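Local structure of endo-1,4-beta-xylanase (Pseudoalteromonas haloplanktis, 1H12) at residues I189-Y194 with P201-P206. The protein hydrolyses internal beta-1,4 linkages of xylan as a cold-adapted family 8 glycoside hydrolase, and probably acts on related beta-glucans as well. Numbering follows the deposited sequence.
Sequences IRFSPY and PSYHIP
Ile189 meets Tyr203 and His204 where a loop of the (alpha/alpha)6 barrel of family 8 glycoside hydrolases, running from the short strand 188-189 to helix 206-215, turns back on itself. The meeting illustrates how two parts of a loop, one with a short 3-10 turn at 201-203, can be joined through side chains and a shared water. One branch of Ile189 does most of the touching: CG2, held between the backbone N and the carbonyl carbon, reaches over one face of the His204 imidazole in a CH-pi contact, 4.0 Å from the ring centroid and 27° off its normal. The same methyl lies 3.7 Å from Tyr203 CB, so it sits in the corner formed by two consecutive residues. The imidazole is fixed at both nitrogens, ND1 bonding with Ser232 OG of helix 219-243 and NE2 with Thr199 OG1 of the intervening loop; Thr199 OG1 also bonds to Ile189 O, tying this face-on packing to the backbone.

Tyr203 points its ring across to 189-194, crossing the side chain of Ile189 at about a right angle. With CG anti to the carbonyl carbon (chi1 -63°), the phenol extends beside the backbone of Arg190 and Phe191. Arg190 O lies at the ring's edge, in its plane, 3.7 Å from CD2; this buried carbonyl oxygen has no hydrogen-bonding partner in the model. The Phe191 ring meets the phenol obliquely, CD1 lying 4.2 Å from Tyr203 CE2. Pro143 and Asp144 of helix 143-160 also touch Tyr203. At the tip, one water bridges the two segments, donating to Phe191 O at 2.9 Å and to Tyr203 OH at 2.7 Å. The oxygen of this water sits over one face of the Phe191 ring, offset toward its rim.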
loop_
_atom_site.group_PDB
_atom_site.type_symbol
_atom_site.label_atom_id
_atom_site.label_comp_id
_atom_site.label_asym_id
_atom_site.label_seq_id
_atom_site.Cartn_x
_atom_site.Cartn_y
_atom_site.Cartn_z
ATOM N N ILE A 189 -3.008 -5.726 12.867
ATOM C CA ILE A 189 -3.102 -6.524 11.644
ATOM C C ILE A 189 -2.093 -7.646 11.639
ATOM O O ILE A 189 -0.913 -7.472 11.940
ATOM C CB ILE A 189 -2.991 -5.587 10.418
ATOM C CG1 ILE A 189 -3.409 -6.280 9.131
ATOM C CG2 ILE A 189 -1.627 -4.951 10.300
ATOM C CD1 ILE A 189 -4.884 -6.520 8.970
ATOM N N ARG A 190 -2.563 -8.832 11.273
ATOM C CA ARG A 190 -1.716 -9.997 11.179
ATOM C C ARG A 190 -0.921 -10.003 9.861
ATOM O O ARG A 190 -1.381 -9.587 8.823
ATOM C CB ARG A 190 -2.587 -11.255 11.199
ATOM C CG ARG A 190 -3.139 -11.595 12.567
ATOM C CD ARG A 190 -4.059 -12.799 12.500
ATOM N NE ARG A 190 -4.445 -13.330 13.799
ATOM C CZ ARG A 190 -3.706 -14.111 14.551
ATOM N NH1 ARG A 190 -2.535 -14.553 14.145
ATOM N NH2 ARG A 190 -4.117 -14.463 15.758
ATOM N N PHE A 191 0.288 -10.598 9.968
ATOM C CA PHE A 191 0.925 -11.122 8.785
ATOM C C PHE A 191 0.270 -12.396 8.299
ATOM O O PHE A 191 0.123 -12.604 7.092
ATOM C CB PHE A 191 2.422 -11.348 9.046
ATOM C CG PHE A 191 3.137 -11.866 7.822
ATOM C CD1 PHE A 191 3.411 -11.050 6.770
ATOM C CD2 PHE A 191 3.538 -13.195 7.762
ATOM C CE1 PHE A 191 4.080 -11.525 5.673
ATOM C CE2 PHE A 191 4.163 -13.679 6.649
ATOM C CZ PHE A 191 4.461 -12.838 5.629
ATOM N N SER A 192 -0.128 -13.266 9.228
ATOM C CA SER A 192 -0.716 -14.551 8.890
ATOM C C SER A 192 -1.756 -14.972 9.915
ATOM O O SER A 192 -1.510 -14.854 11.109
ATOM C CB SER A 192 0.361 -15.624 8.863
ATOM O OG SER A 192 -0.186 -16.945 8.692
ATOM N N PRO A 193 -2.858 -15.552 9.479
ATOM C CA PRO A 193 -3.780 -16.197 10.421
ATOM C C PRO A 193 -3.137 -17.293 11.265
ATOM O O PRO A 193 -3.679 -17.668 12.289
ATOM C CB PRO A 193 -4.849 -16.832 9.513
ATOM C CG PRO A 193 -4.861 -15.951 8.332
ATOM C CD PRO A 193 -3.414 -15.601 8.110
ATOM N N TYR A 194 -2.035 -17.864 10.788
ATOM C CA TYR A 194 -1.436 -19.083 11.340
ATOM C C TYR A 194 -0.262 -18.826 12.244
ATOM O O TYR A 194 0.318 -19.788 12.764
ATOM C CB TYR A 194 -1.050 -20.016 10.231
ATOM C CG TYR A 194 -2.185 -20.385 9.313
ATOM C CD1 TYR A 194 -3.152 -21.300 9.666
ATOM C CD2 TYR A 194 -2.352 -19.721 8.106
ATOM C CE1 TYR A 194 -4.226 -21.557 8.877
ATOM C CE2 TYR A 194 -3.419 -19.965 7.291
ATOM C CZ TYR A 194 -4.356 -20.901 7.671
ATOM O OH TYR A 194 -5.428 -21.164 6.842
ATOM N N PRO A 201 5.120 -4.282 9.307
ATOM C CA PRO A 201 4.955 -2.826 9.402
ATOM C C PRO A 201 4.277 -2.204 8.224
ATOM O O PRO A 201 3.503 -1.268 8.402
ATOM C CB PRO A 201 6.379 -2.340 9.696
ATOM C CG PRO A 201 6.962 -3.465 10.534
ATOM C CD PRO A 201 6.429 -4.728 9.854
ATOM N N SER A 202 4.579 -2.659 7.028
ATOM C CA SER A 202 3.987 -2.071 5.814
ATOM C C SER A 202 2.470 -2.192 5.735
ATOM O O SER A 202 1.852 -1.506 4.940
ATOM C CB SER A 202 4.588 -2.702 4.549
ATOM O OG SER A 202 4.033 -3.962 4.267
ATOM N N TYR A 203 1.878 -3.064 6.543
ATOM C CA TYR A 203 0.447 -3.228 6.558
ATOM C C TYR A 203 -0.270 -2.184 7.405
ATOM O O TYR A 203 -1.494 -2.091 7.409
ATOM C CB TYR A 203 0.053 -4.600 7.066
ATOM C CG TYR A 203 0.495 -5.797 6.252
ATOM C CD1 TYR A 203 1.260 -5.683 5.075
ATOM C CD2 TYR A 203 0.130 -7.075 6.646
ATOM C CE1 TYR A 203 1.619 -6.803 4.361
ATOM C CE2 TYR A 203 0.504 -8.195 5.940
ATOM C CZ TYR A 203 1.239 -8.067 4.778
ATOM O OH TYR A 203 1.567 -9.196 4.045
ATOM N N HIS A 204 0.493 -1.403 8.185
ATOM C CA HIS A 204 -0.061 -0.409 9.128
ATOM C C HIS A 204 -0.307 0.913 8.423
ATOM O O HIS A 204 0.633 1.640 8.088
ATOM C CB HIS A 204 0.905 -0.239 10.272
ATOM C CG HIS A 204 0.868 -1.385 11.215
ATOM N ND1 HIS A 204 0.155 -1.299 12.377
ATOM C CD2 HIS A 204 1.352 -2.649 11.119
ATOM C CE1 HIS A 204 0.232 -2.477 12.969
ATOM N NE2 HIS A 204 0.953 -3.330 12.230
ATOM N N ILE A 205 -1.604 1.244 8.255
ATOM C CA ILE A 205 -1.997 2.510 7.631
ATOM C C ILE A 205 -2.973 3.142 8.592
ATOM O O ILE A 205 -4.198 2.979 8.457
ATOM C CB ILE A 205 -2.549 2.323 6.233
ATOM C CG1 ILE A 205 -1.628 1.401 5.420
ATOM C CG2 ILE A 205 -2.732 3.676 5.581
ATOM C CD1 ILE A 205 -2.157 0.968 4.172
ATOM N N PRO A 206 -2.499 3.871 9.606
ATOM C CA PRO A 206 -3.390 4.233 10.709
ATOM C C PRO A 206 -4.611 5.049 10.272
ATOM O O PRO A 206 -5.713 4.804 10.741
ATOM C CB PRO A 206 -2.481 4.973 11.685
ATOM C CG PRO A 206 -1.134 4.343 11.446
ATOM C CD PRO A 206 -1.074 4.113 9.941
HETATM O O HOH W 1 0.961 -11.797 4.476
#